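Local coordinates for glycosyl hydrolases family 31 family protein (Aspergillus niger, PDB 6DRU) that releases alpha-xylose from the non-reducing terminal glucose of xyloglucan oligosaccharides, as an alpha-xylosidase of glycoside hydrolase family 31, at residues 276-280 with 589-593; 542-547 with 696-701; 43-47 with 190-194; 441-445 with 473-479; 78-82 with 220-224. Where two conformers were deposited one is given. Numbering follows the deposited sequence.

Contact 1: residues 276-280 with 589-593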
# COMPACT_ATOMS: atom_id res chain seq x y z
N ASN A 276 -3.68 -3.24 -64.09
CA ASN A 276 -4.80 -2.30 -64.09
C ASN A 276 -5.80 -2.60 -62.97
O ASN A 276 -7.01 -2.53 -63.15
CB ASN A 276 -5.50 -2.30 -65.46
CG ASN A 276 -6.12 -0.95 -65.79
OD1 ASN A 276 -5.57 0.10 -65.45
ND2 ASN A 276 -7.27 -0.97 -66.45
N ILE A 277 -5.27 -2.94 -61.79
CA ILE A 277 -6.09 -3.20 -60.61
C ILE A 277 -5.97 -1.99 -59.68
O ILE A 277 -4.84 -1.62 -59.31
CB ILE A 277 -5.66 -4.49 -59.89
CG1 ILE A 277 -5.74 -5.68 -60.85
CG2 ILE A 277 -6.53 -4.73 -58.67
CD1 ILE A 277 -5.37 -7.00 -60.21
N PRO A 278 -7.07 -1.36 -59.29
CA PRO A 278 -6.97 -0.15 -58.46
C PRO A 278 -6.60 -0.46 -57.02
O PRO A 278 -7.03 -1.46 -56.44
CB PRO A 278 -8.38 0.45 -58.55
CG PRO A 278 -9.26 -0.73 -58.79
CD PRO A 278 -8.47 -1.69 -59.62
N VAL A 279 -5.78 0.42 -56.45
CA VAL A 279 -5.40 0.36 -55.04
C VAL A 279 -5.24 1.79 -54.54
O VAL A 279 -4.72 2.65 -55.25
CB VAL A 279 -4.11 -0.48 -54.83
CG1 VAL A 279 -2.94 0.11 -55.62
CG2 VAL A 279 -3.77 -0.58 -53.36
N SER A 280 -5.72 2.04 -53.32
CA SER A 280 -5.74 3.40 -52.78
C SER A 280 -4.66 3.67 -51.75
O SER A 280 -4.27 4.83 -51.58
CB SER A 280 -7.11 3.69 -52.15
OG SER A 280 -8.12 3.78 -53.14
N ILE A 589 -13.05 -5.50 -55.27
CA ILE A 589 -12.27 -4.25 -55.26
C ILE A 589 -12.98 -3.19 -56.10
O ILE A 589 -13.09 -2.03 -55.69
CB ILE A 589 -10.84 -4.51 -55.76
CG1 ILE A 589 -10.07 -5.36 -54.74
CG2 ILE A 589 -10.12 -3.19 -56.01
CD1 ILE A 589 -8.65 -5.67 -55.16
N HIS A 590 -13.45 -3.58 -57.29
CA HIS A 590 -14.19 -2.64 -58.13
C HIS A 590 -15.52 -2.25 -57.50
O HIS A 590 -15.93 -1.08 -57.57
CB HIS A 590 -14.41 -3.23 -59.52
CG HIS A 590 -13.21 -3.12 -60.42
ND1 HIS A 590 -12.49 -4.22 -60.83
CD2 HIS A 590 -12.62 -2.04 -60.98
CE1 HIS A 590 -11.50 -3.82 -61.61
NE2 HIS A 590 -11.56 -2.51 -61.72
N LEU A 591 -16.22 -3.21 -56.89
CA LEU A 591 -17.48 -2.90 -56.21
C LEU A 591 -17.26 -1.90 -55.08
O LEU A 591 -18.11 -1.03 -54.84
CB LEU A 591 -18.12 -4.18 -55.68
CG LEU A 591 -19.38 -4.01 -54.83
CD1 LEU A 591 -20.48 -3.32 -55.64
CD2 LEU A 591 -19.86 -5.35 -54.29
N ARG A 592 -16.13 -2.01 -54.38
CA ARG A 592 -15.81 -1.07 -53.31
C ARG A 592 -15.74 0.36 -53.85
O ARG A 592 -16.30 1.29 -53.26
CB ARG A 592 -14.50 -1.46 -52.65
CG ARG A 592 -14.00 -0.48 -51.60
CD ARG A 592 -14.85 -0.53 -50.34
NE ARG A 592 -14.41 0.44 -49.34
CZ ARG A 592 -14.92 0.54 -48.12
NH1 ARG A 592 -15.90 -0.27 -47.74
NH2 ARG A 592 -14.46 1.45 -47.28
N TYR A 593 -15.05 0.55 -54.98
CA TYR A 593 -14.98 1.88 -55.58
C TYR A 593 -16.33 2.30 -56.15
O TYR A 593 -16.62 3.50 -56.21
CB TYR A 593 -13.91 1.91 -56.67
CG TYR A 593 -12.50 1.85 -56.13
CD1 TYR A 593 -11.92 2.97 -55.56
CD2 TYR A 593 -11.76 0.68 -56.20
CE1 TYR A 593 -10.63 2.93 -55.06
CE2 TYR A 593 -10.47 0.63 -55.70
CZ TYR A 593 -9.91 1.76 -55.14
OH TYR A 593 -8.63 1.71 -54.64
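Residues 276-280, which lead from helix 262-274 into strand 281-284 of the barrel, pack on helix 582-594. Asn276, with positive phi, ends helix 262-274 in a Schellman motif, which turns the chain out of the helix. Ile277 follows and makes a light apolar touch, its CG2 lying 4.2 Å from CD1 of Ile589. Pro278 is the main point of packing. Its ring faces helix 582-594 and fits among three side chains from about one turn of the helix: Pro278 CG is 3.8 Å from Ile589 CG2, Pro278 CD is 3.8 Å from His590 NE2, and Pro278 CB is 3.5 Å from Tyr593 CE2. Ile589 and Tyr593, four residues apart, present the same side of the helix to the proline. Val279 turns its CA-to-CB bond away and packs instead on Phe272 of helix 262-274 and on Tyr252 and Gln254 of strand 252-254. At Ser280 the contact becomes polar, with a short hydrogen bond of 2.6 Å between Ser280 OG and Tyr593 OH, set at the edge of the phenol ring. The Tyr593 hydroxyl is also bonded to the backbone nitrogen of Tyr252, and Ser280 shares backbone hydrogen bonds with Tyr252 and Glu319. The contact thus ties helix 582-594 to the residue just before strand 281-284, beside the parallel strand 252-254 and helix 262-274.

Contact 2: residues 542-547 with 696-701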
# COMPACT_ATOMS: atom_id res chain seq x y z
N VAL A 542 -11.63 -15.57 -49.54
CA VAL A 542 -12.55 -14.92 -50.47
C VAL A 542 -13.85 -14.54 -49.77
O VAL A 542 -14.42 -13.47 -50.02
CB VAL A 542 -12.80 -15.83 -51.69
CG1 VAL A 542 -13.94 -15.29 -52.53
CG2 VAL A 542 -11.53 -15.93 -52.53
N ARG A 543 -14.33 -15.39 -48.86
CA ARG A 543 -15.47 -15.03 -48.03
C ARG A 543 -15.15 -13.82 -47.17
O ARG A 543 -15.97 -12.90 -47.03
CB ARG A 543 -15.89 -16.21 -47.16
CG ARG A 543 -16.41 -17.41 -47.92
CD ARG A 543 -17.72 -17.11 -48.62
NE ARG A 543 -18.41 -18.32 -49.03
CZ ARG A 543 -19.57 -18.34 -49.67
NH1 ARG A 543 -20.18 -17.20 -49.98
NH2 ARG A 543 -20.13 -19.50 -50.00
N TRP A 544 -13.95 -13.80 -46.58
CA TRP A 544 -13.56 -12.71 -45.68
C TRP A 544 -13.35 -11.41 -46.46
O TRP A 544 -13.82 -10.35 -46.05
CB TRP A 544 -12.30 -13.11 -44.92
CG TRP A 544 -12.16 -12.50 -43.56
CD1 TRP A 544 -12.46 -11.22 -43.20
CD2 TRP A 544 -11.67 -13.15 -42.38
NE1 TRP A 544 -12.19 -11.03 -41.87
CE2 TRP A 544 -11.71 -12.20 -41.34
CE3 TRP A 544 -11.22 -14.44 -42.10
CZ2 TRP A 544 -11.30 -12.50 -40.04
CZ3 TRP A 544 -10.81 -14.73 -40.81
CH2 TRP A 544 -10.86 -13.77 -39.80
N LEU A 545 -12.61 -11.48 -47.57
CA LEU A 545 -12.35 -10.29 -48.38
C LEU A 545 -13.65 -9.68 -48.90
O LEU A 545 -13.76 -8.45 -49.01
CB LEU A 545 -11.42 -10.65 -49.54
CG LEU A 545 -10.75 -9.54 -50.36
CD1 LEU A 545 -11.67 -9.01 -51.46
CD2 LEU A 545 -10.28 -8.41 -49.46
N ALA A 546 -14.63 -10.52 -49.22
CA ALA A 546 -15.92 -10.01 -49.69
C ALA A 546 -16.61 -9.20 -48.60
O ALA A 546 -17.26 -8.18 -48.89
CB ALA A 546 -16.81 -11.16 -50.15
N TRP A 547 -16.49 -9.63 -47.34
CA TRP A 547 -17.13 -8.91 -46.25
C TRP A 547 -16.52 -7.53 -46.04
O TRP A 547 -17.24 -6.57 -45.75
CB TRP A 547 -17.05 -9.73 -44.96
CG TRP A 547 -17.57 -9.01 -43.76
CD1 TRP A 547 -18.71 -8.26 -43.68
CD2 TRP A 547 -16.97 -8.96 -42.46
NE1 TRP A 547 -18.85 -7.76 -42.41
CE2 TRP A 547 -17.80 -8.17 -41.64
CE3 TRP A 547 -15.81 -9.52 -41.90
CZ2 TRP A 547 -17.51 -7.92 -40.31
CZ3 TRP A 547 -15.52 -9.26 -40.58
CH2 TRP A 547 -16.37 -8.47 -39.79
N ALA A 696 -25.88 -18.42 -52.14
CA ALA A 696 -24.61 -17.85 -51.69
C ALA A 696 -23.46 -18.68 -52.24
O ALA A 696 -22.84 -19.46 -51.50
CB ALA A 696 -24.56 -17.76 -50.17
N PRO A 697 -23.14 -18.55 -53.53
CA PRO A 697 -21.92 -19.17 -54.04
C PRO A 697 -20.69 -18.46 -53.50
O PRO A 697 -20.82 -17.47 -52.77
CB PRO A 697 -22.05 -19.01 -55.56
CG PRO A 697 -22.90 -17.80 -55.73
CD PRO A 697 -23.87 -17.82 -54.58
N LEU A 698 -19.49 -18.93 -53.84
CA LEU A 698 -18.29 -18.37 -53.23
C LEU A 698 -18.04 -16.93 -53.67
O LEU A 698 -17.43 -16.17 -52.92
CB LEU A 698 -17.07 -19.24 -53.56
CG LEU A 698 -15.68 -18.67 -53.30
CD1 LEU A 698 -15.41 -18.60 -51.80
CD2 LEU A 698 -14.61 -19.51 -53.99
N GLN A 699 -18.54 -16.53 -54.83
CA GLN A 699 -18.33 -15.19 -55.35
C GLN A 699 -19.36 -14.19 -54.86
O GLN A 699 -19.20 -12.99 -55.11
CB GLN A 699 -18.33 -15.20 -56.88
CG GLN A 699 -17.94 -16.53 -57.51
CD GLN A 699 -19.10 -17.49 -57.64
OE1 GLN A 699 -20.26 -17.07 -57.72
NE2 GLN A 699 -18.81 -18.78 -57.65
N HIS A 700 -20.41 -14.63 -54.17
CA HIS A 700 -21.49 -13.76 -53.73
C HIS A 700 -21.57 -13.75 -52.21
O HIS A 700 -21.59 -14.82 -51.58
CB HIS A 700 -22.83 -14.22 -54.33
CG HIS A 700 -22.92 -14.05 -55.82
ND1 HIS A 700 -22.07 -13.23 -56.52
CD2 HIS A 700 -23.74 -14.62 -56.73
CE1 HIS A 700 -22.38 -13.29 -57.81
NE2 HIS A 700 -23.39 -14.12 -57.96
N ILE A 701 -21.61 -12.56 -51.64
CA ILE A 701 -21.82 -12.38 -50.20
C ILE A 701 -23.27 -11.97 -49.98
O ILE A 701 -23.74 -11.04 -50.65
CB ILE A 701 -20.85 -11.35 -49.60
CG1 ILE A 701 -21.16 -11.13 -48.12
CG2 ILE A 701 -20.87 -10.03 -50.38
CD1 ILE A 701 -20.21 -10.20 -47.43
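This is a buried interdomain contact: helix 535-548 of the TIM-barrel domain packs against a turn in the C-terminal beta domain, between strands 690-695 and 703-705. It illustrates a polar side chain meeting backbone carbonyls while apolar ones pack beside it. The guanidinium of Arg543 donates, through NH2, a nearly linear hydrogen bond to Ala696 O at 3.1 Å; its NH1 lies 2.9 Å from Pro697 O, and one of its faces rests on Leu698, CZ to CA 3.8 Å. Pro697 to His700 form a type I turn, with His700 N bonded to Pro697 O, and Ala696 O lies just before it. Apolar contacts follow along the helix: Val542 CG1 meets Leu698 CD1 at 3.7 Å, Ala546 CB meets Ile701 CB at 4.1 Å, and Ile701 CD1 reaches Trp547 CB at 4.0 Å. Around this interface, helix 582-594 contributes Ile584 and Tyr588, which touch both segments, while helix 492-508 supports Arg543 and Trp547 through Trp492, Leu495 and Val499.

Contact 3: residues 43-47 with 190-194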
# COMPACT_ATOMS: atom_id res chain seq x y z
N GLU A 43 -7.70 16.92 -13.51
CA GLU A 43 -8.15 15.57 -13.86
C GLU A 43 -8.38 15.46 -15.36
O GLU A 43 -8.71 16.44 -16.04
CB GLU A 43 -9.43 15.22 -13.10
CG GLU A 43 -9.24 14.98 -11.61
CD GLU A 43 -9.31 16.26 -10.79
OE1 GLU A 43 -9.65 17.32 -11.37
OE2 GLU A 43 -9.04 16.21 -9.57
N ILE A 44 -8.21 14.25 -15.88
CA ILE A 44 -8.36 13.99 -17.31
C ILE A 44 -9.83 13.68 -17.59
O ILE A 44 -10.42 12.80 -16.96
CB ILE A 44 -7.45 12.84 -17.77
CG1 ILE A 44 -5.98 13.27 -17.78
CG2 ILE A 44 -7.87 12.33 -19.13
CD1 ILE A 44 -5.29 13.23 -16.44
N SER A 45 -10.40 14.40 -18.55
CA SER A 45 -11.80 14.26 -18.92
C SER A 45 -11.90 14.01 -20.42
O SER A 45 -11.10 14.54 -21.20
CB SER A 45 -12.61 15.51 -18.55
OG SER A 45 -13.96 15.38 -18.96
N PHE A 46 -12.86 13.19 -20.81
CA PHE A 46 -13.05 12.82 -22.21
C PHE A 46 -14.34 13.39 -22.79
O PHE A 46 -14.68 13.08 -23.93
CB PHE A 46 -13.04 11.29 -22.35
CG PHE A 46 -11.74 10.67 -21.93
CD1 PHE A 46 -10.67 10.60 -22.80
CD2 PHE A 46 -11.59 10.14 -20.65
CE1 PHE A 46 -9.47 10.03 -22.42
CE2 PHE A 46 -10.39 9.57 -20.26
CZ PHE A 46 -9.33 9.51 -21.14
N ILE A 47 -15.04 14.24 -22.04
CA ILE A 47 -16.28 14.85 -22.50
C ILE A 47 -16.05 16.33 -22.72
O ILE A 47 -15.17 16.95 -22.11
CB ILE A 47 -17.45 14.61 -21.52
CG1 ILE A 47 -17.19 15.33 -20.19
CG2 ILE A 47 -17.66 13.12 -21.30
CD1 ILE A 47 -18.40 15.39 -19.29
N ILE A 190 -21.88 7.23 -19.55
CA ILE A 190 -20.45 7.42 -19.79
C ILE A 190 -19.74 7.50 -18.45
O ILE A 190 -20.02 8.40 -17.65
CB ILE A 190 -20.17 8.69 -20.61
CG1 ILE A 190 -20.93 8.65 -21.94
CG2 ILE A 190 -18.68 8.85 -20.86
CD1 ILE A 190 -20.78 9.91 -22.76
N TRP A 191 -18.83 6.56 -18.20
CA TRP A 191 -17.98 6.57 -17.01
C TRP A 191 -16.71 7.34 -17.39
O TRP A 191 -15.74 6.77 -17.88
CB TRP A 191 -17.70 5.14 -16.56
CG TRP A 191 -16.84 4.96 -15.34
CD1 TRP A 191 -15.53 4.56 -15.31
CD2 TRP A 191 -17.23 5.12 -13.97
NE1 TRP A 191 -15.09 4.47 -14.02
CE2 TRP A 191 -16.11 4.82 -13.18
CE3 TRP A 191 -18.42 5.51 -13.34
CZ2 TRP A 191 -16.14 4.89 -11.78
CZ3 TRP A 191 -18.44 5.58 -11.96
CH2 TRP A 191 -17.31 5.26 -11.19
N ASN A 192 -16.75 8.66 -17.17
CA ASN A 192 -15.69 9.57 -17.62
C ASN A 192 -14.49 9.49 -16.67
O ASN A 192 -14.22 10.39 -15.88
CB ASN A 192 -16.23 10.99 -17.73
CG ASN A 192 -15.24 11.95 -18.36
OD1 ASN A 192 -14.39 11.55 -19.16
ND2 ASN A 192 -15.34 13.22 -18.01
N MET A 193 -13.76 8.38 -16.78
CA MET A 193 -12.66 8.08 -15.88
C MET A 193 -11.51 7.46 -16.67
O MET A 193 -11.74 6.51 -17.44
CB MET A 193 -13.10 7.15 -14.75
CG MET A 193 -14.30 7.64 -13.96
SD MET A 193 -13.85 8.88 -12.73
CE MET A 193 -13.19 7.83 -11.43
N PRO A 194 -10.28 7.95 -16.51
CA PRO A 194 -9.13 7.32 -17.16
C PRO A 194 -8.48 6.20 -16.37
O PRO A 194 -7.50 5.61 -16.85
CB PRO A 194 -8.16 8.50 -17.29
CG PRO A 194 -8.43 9.32 -16.08
CD PRO A 194 -9.91 9.18 -15.80
O HOH W 1 -12.23 12.12 -15.27
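An inverse gamma turn centred on Asn192, following strand 187-191, presents a carboxamide that holds the loop 43-47. Both ends of that group are engaged: Asn192 OD1 accepts a hydrogen bond from Phe46 N at 2.8 Å, and Asn192 ND2 donates one to Ser45 OG at 2.7 Å. ND2 has a second partner in Asp217 of the neighbouring strand 216-222. A water joins the two backbones, donating to Ile44 O at 2.6 Å and to Asn192 O at 2.7 Å. Apolar contacts flank this polar centre. Pro194 CG lies 4.0 Å from Ile44 CB, and Pro194 CB lies near the plane of the Phe46 ring, 3.9 Å from CE2; towards the strand, Ile47 CG2 approaches Ile190 CG2 at 4.4 Å. The two segments run roughly antiparallel, yet a side-chain amide and a water bridge them in place of main-chain pairing, so that the loop is laid over the end of an interior strand of the mixed sheet in the N-terminal beta domain.

Contact 4: residues 441-445 with 473-479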
# COMPACT_ATOMS: atom_id res chain seq x y z
N TRP A 441 -5.39 6.65 -26.30
CA TRP A 441 -6.10 7.85 -26.71
C TRP A 441 -5.12 9.00 -26.95
O TRP A 441 -5.24 9.73 -27.94
CB TRP A 441 -7.12 8.22 -25.63
CG TRP A 441 -8.10 9.29 -26.01
CD1 TRP A 441 -9.37 9.11 -26.48
CD2 TRP A 441 -7.91 10.71 -25.92
NE1 TRP A 441 -9.98 10.32 -26.70
CE2 TRP A 441 -9.10 11.32 -26.36
CE3 TRP A 441 -6.85 11.52 -25.52
CZ2 TRP A 441 -9.25 12.70 -26.41
CZ3 TRP A 441 -7.00 12.89 -25.56
CH2 TRP A 441 -8.20 13.47 -26.01
N ALA A 442 -4.15 9.17 -26.06
CA ALA A 442 -3.14 10.20 -26.24
C ALA A 442 -2.16 9.86 -27.36
O ALA A 442 -1.54 10.77 -27.92
CB ALA A 442 -2.38 10.43 -24.94
N HIS A 443 -2.00 8.58 -27.68
CA HIS A 443 -1.16 8.20 -28.81
C HIS A 443 -1.82 8.60 -30.13
O HIS A 443 -1.15 9.12 -31.03
CB HIS A 443 -0.86 6.70 -28.78
CG HIS A 443 0.28 6.29 -29.65
ND1 HIS A 443 1.47 6.98 -29.69
CD2 HIS A 443 0.41 5.26 -30.52
CE1 HIS A 443 2.29 6.39 -30.54
NE2 HIS A 443 1.67 5.34 -31.05
N GLN A 444 -3.12 8.35 -30.27
CA GLN A 444 -3.86 8.88 -31.42
C GLN A 444 -3.75 10.40 -31.47
O GLN A 444 -3.55 10.98 -32.54
CB GLN A 444 -5.33 8.47 -31.34
CG GLN A 444 -5.58 6.98 -31.34
CD GLN A 444 -7.06 6.65 -31.27
OE1 GLN A 444 -7.67 6.67 -30.20
NE2 GLN A 444 -7.65 6.35 -32.42
N GLN A 445 -3.87 11.05 -30.31
CA GLN A 445 -3.79 12.50 -30.24
C GLN A 445 -2.45 13.03 -30.74
O GLN A 445 -2.39 14.12 -31.31
CB GLN A 445 -4.04 12.96 -28.80
CG GLN A 445 -3.90 14.45 -28.56
CD GLN A 445 -3.91 14.81 -27.09
OE1 GLN A 445 -3.52 14.01 -26.24
NE2 GLN A 445 -4.37 16.02 -26.78
N TYR A 473 -10.12 4.99 -26.60
CA TYR A 473 -10.92 5.13 -25.40
C TYR A 473 -12.12 6.02 -25.70
O TYR A 473 -12.55 6.12 -26.85
CB TYR A 473 -10.05 5.67 -24.24
CG TYR A 473 -10.60 5.34 -22.88
CD1 TYR A 473 -10.91 4.03 -22.54
CD2 TYR A 473 -10.80 6.33 -21.92
CE1 TYR A 473 -11.42 3.71 -21.29
CE2 TYR A 473 -11.30 6.02 -20.67
CZ TYR A 473 -11.61 4.71 -20.36
OH TYR A 473 -12.11 4.39 -19.12
N ILE A 474 -12.66 6.66 -24.65
CA ILE A 474 -13.85 7.48 -24.79
C ILE A 474 -13.57 8.63 -25.76
O ILE A 474 -12.59 9.37 -25.61
CB ILE A 474 -14.29 8.00 -23.42
CG1 ILE A 474 -14.54 6.84 -22.46
CG2 ILE A 474 -15.52 8.87 -23.54
CD1 ILE A 474 -14.76 7.26 -21.03
N GLY A 475 -14.44 8.77 -26.76
CA GLY A 475 -14.31 9.87 -27.70
C GLY A 475 -13.20 9.73 -28.70
O GLY A 475 -12.81 10.73 -29.31
N SER A 476 -12.67 8.52 -28.90
CA SER A 476 -11.61 8.33 -29.88
C SER A 476 -12.06 8.64 -31.30
O SER A 476 -11.21 8.84 -32.18
CB SER A 476 -11.08 6.89 -29.82
OG SER A 476 -10.20 6.71 -28.72
N GLN A 477 -13.37 8.70 -31.55
CA GLN A 477 -13.86 9.00 -32.89
C GLN A 477 -13.55 10.42 -33.33
O GLN A 477 -13.74 10.74 -34.51
CB GLN A 477 -15.37 8.75 -32.97
CG GLN A 477 -16.22 9.73 -32.18
CD GLN A 477 -16.40 9.31 -30.73
OE1 GLN A 477 -15.83 8.32 -30.28
NE2 GLN A 477 -17.21 10.07 -30.00
N ARG A 478 -13.08 11.28 -32.42
CA ARG A 478 -12.77 12.66 -32.77
C ARG A 478 -11.51 12.78 -33.62
O ARG A 478 -11.25 13.87 -34.13
CB ARG A 478 -12.61 13.50 -31.50
CG ARG A 478 -11.31 13.24 -30.77
CD ARG A 478 -11.23 14.03 -29.48
NE ARG A 478 -12.19 13.56 -28.49
CZ ARG A 478 -12.31 14.06 -27.26
NH1 ARG A 478 -11.53 15.06 -26.87
NH2 ARG A 478 -13.21 13.56 -26.43
N PHE A 479 -10.75 11.71 -33.78
CA PHE A 479 -9.47 11.76 -34.48
C PHE A 479 -9.61 11.23 -35.91
O PHE A 479 -10.49 10.42 -36.21
CB PHE A 479 -8.41 10.93 -33.75
CG PHE A 479 -8.22 11.33 -32.31
CD1 PHE A 479 -7.72 12.58 -31.98
CD2 PHE A 479 -8.51 10.44 -31.29
CE1 PHE A 479 -7.54 12.94 -30.66
CE2 PHE A 479 -8.33 10.79 -29.97
CZ PHE A 479 -7.84 12.05 -29.65
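Trp441, Phe479 and Gln444 carry most of this contact, in which the beginning of helix 439-455 meets the loop between strands 467-469 and 481-484. Trp441 and Phe479 form an edge-to-face pair: the edge of Phe479 points at the face of the indole, with centroids 5.0 Å apart for the five-membered ring, planes at 69°, and Phe479 CZ 3.6 Å from Trp441 CE2. The indole is further enclosed by the loop, since Trp441 NE1 lies 3.0 Å from Ile474 O and Trp441 CZ2 sits over one face of the Arg478 guanidinium, 3.3 Å from NH1. Gln444, one helical turn on, places its CB off-centre above the Phe479 ring, 4.2 Å from the centroid, in a CH-pi contact. Its OE1 lies 2.9 Å from Ser476 OG, while its NE2 is bonded to Ser481. The loop is internally hydrogen-bonded: a type II turn runs from Tyr473 to Ser476, with Gly475 at positive phi, and Ser476 OG accepts a 2.7 Å hydrogen bond from Tyr473 N. The contact joins helix 439-455 to the connection between two parallel strands of the TIM barrel, with the side chain of Gln444 about 11 Å from that of the probable active-site Asp395.

Contact 5: residues 78-82 with 220-224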
# COMPACT_ATOMS: atom_id res chain seq x y z
N ASN A 78 -34.14 18.41 -16.86
CA ASN A 78 -33.47 18.96 -18.03
C ASN A 78 -33.89 18.12 -19.23
O ASN A 78 -33.53 16.94 -19.32
CB ASN A 78 -31.95 18.96 -17.86
CG ASN A 78 -31.22 19.33 -19.13
OD1 ASN A 78 -31.73 20.10 -19.95
ND2 ASN A 78 -30.02 18.79 -19.31
N GLY A 79 -34.64 18.71 -20.15
CA GLY A 79 -35.12 17.95 -21.29
C GLY A 79 -36.16 16.94 -20.85
O GLY A 79 -37.12 17.27 -20.15
N ASN A 80 -35.96 15.68 -21.24
CA ASN A 80 -36.88 14.61 -20.88
C ASN A 80 -36.34 13.74 -19.75
O ASN A 80 -36.96 12.72 -19.42
CB ASN A 80 -37.21 13.75 -22.10
CG ASN A 80 -35.98 13.13 -22.76
OD1 ASN A 80 -34.96 12.88 -22.10
ND2 ASN A 80 -36.07 12.87 -24.06
N ILE A 81 -35.21 14.11 -19.15
CA ILE A 81 -34.65 13.37 -18.02
C ILE A 81 -34.91 14.17 -16.75
O ILE A 81 -34.85 15.41 -16.75
CB ILE A 81 -33.14 13.09 -18.22
CG1 ILE A 81 -32.65 12.06 -17.21
CG2 ILE A 81 -32.31 14.36 -18.10
CD1 ILE A 81 -31.21 11.64 -17.42
N ILE A 82 -35.23 13.46 -15.67
CA ILE A 82 -35.52 14.08 -14.38
C ILE A 82 -34.66 13.41 -13.32
O ILE A 82 -34.52 12.18 -13.30
CB ILE A 82 -37.02 13.97 -14.02
CG1 ILE A 82 -37.86 14.87 -14.92
CG2 ILE A 82 -37.26 14.30 -12.56
CD1 ILE A 82 -39.32 14.94 -14.51
N ILE A 220 -25.15 10.70 -17.63
CA ILE A 220 -26.27 9.87 -18.04
C ILE A 220 -27.19 10.71 -18.93
O ILE A 220 -27.52 11.85 -18.59
CB ILE A 220 -27.03 9.29 -16.83
CG1 ILE A 220 -28.20 8.42 -17.29
CG2 ILE A 220 -27.51 10.39 -15.90
CD1 ILE A 220 -28.87 7.66 -16.17
N VAL A 221 -27.59 10.14 -20.07
CA VAL A 221 -28.44 10.82 -21.03
C VAL A 221 -29.59 9.89 -21.40
O VAL A 221 -29.39 8.69 -21.60
CB VAL A 221 -27.65 11.26 -22.28
CG1 VAL A 221 -26.93 10.08 -22.91
CG2 VAL A 221 -28.58 11.92 -23.29
N ALA A 222 -30.80 10.44 -21.48
CA ALA A 222 -32.00 9.68 -21.75
C ALA A 222 -32.51 9.92 -23.17
O ALA A 222 -32.32 10.99 -23.74
CB ALA A 222 -33.11 10.03 -20.75
N ALA A 223 -33.18 8.90 -23.72
CA ALA A 223 -33.84 9.01 -25.01
C ALA A 223 -35.07 8.12 -25.00
O ALA A 223 -35.16 7.16 -24.24
CB ALA A 223 -32.91 8.64 -26.16
N GLN A 224 -36.02 8.45 -25.87
CA GLN A 224 -37.25 7.66 -25.96
C GLN A 224 -36.93 6.25 -26.44
O GLN A 224 -36.02 6.07 -27.26
CB GLN A 224 -38.25 8.33 -26.89
CG GLN A 224 -38.72 9.70 -26.42
CD GLN A 224 -39.41 9.65 -25.08
OE1 GLN A 224 -40.06 8.65 -24.74
NE2 GLN A 224 -39.28 10.72 -24.30
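The last residues of strand 216-222 and the two that follow meet a tight hairpin of a second sheet without any hydrogen bond between them. Ile220, still paired through its backbone with Phe29, makes the first touch: its CG2 is 4.2 Å from CD1 of Ile81, and its carbonyl oxygen is 3.9 Å from that same Ile81 CD1. Val221 then directs its CA-to-CB bond away, as alternation along a strand requires, and packs on Ala188. Ala222 faces the hairpin again and forms the nearest CA pair, Ala222 to Ile81, 5.9 Å. Its methyl group lies 4.0 Å from Ile81 CB, with CB also 3.7 Å from Asn80 OD1. Ala223 again points away, and Gln224 reaches back, its NE2 3.9 Å from Asn80 ND2, although the hydrogen bond of that amide goes to the carbonyl of Val102. The hairpin is closed by a type II' turn from Asn78 to Ile81, with Gly79 at positive phi and paired bonds between Asn78 and Ile81. With no hydrogen bond between the segments, the contact is van der Waals in kind: Ile81 meets Ile220 and Ala222 in an apolar part, and the Asn80 amide packs beside it.

Along the chain, contacts 3 and 5 come first and cross, their segments alternating; contact 4 lies within the span between the segments of contact 1, and contact 2 crosses contact 1. Contacts 3 and 5, centres 20 Å apart, share the N-terminal mixed sheet through adjacent strands 187-191 and 216-222. Contact 4 touches contact 3, centres 12 Å apart, through Tyr473 OH and Met193 O and through the rings of Phe46 and Tyr473. Contact 1 is within the barrel; contact 2, 16 Å away between centres (nearest atoms about 5 Å), joins it to the C-terminal domain. Both centres are 41 Å from that of contact 3. Contact 2 and the 3-4 touch thus link the barrel to both flanking regions, while contact 5 stays within the N-terminal one.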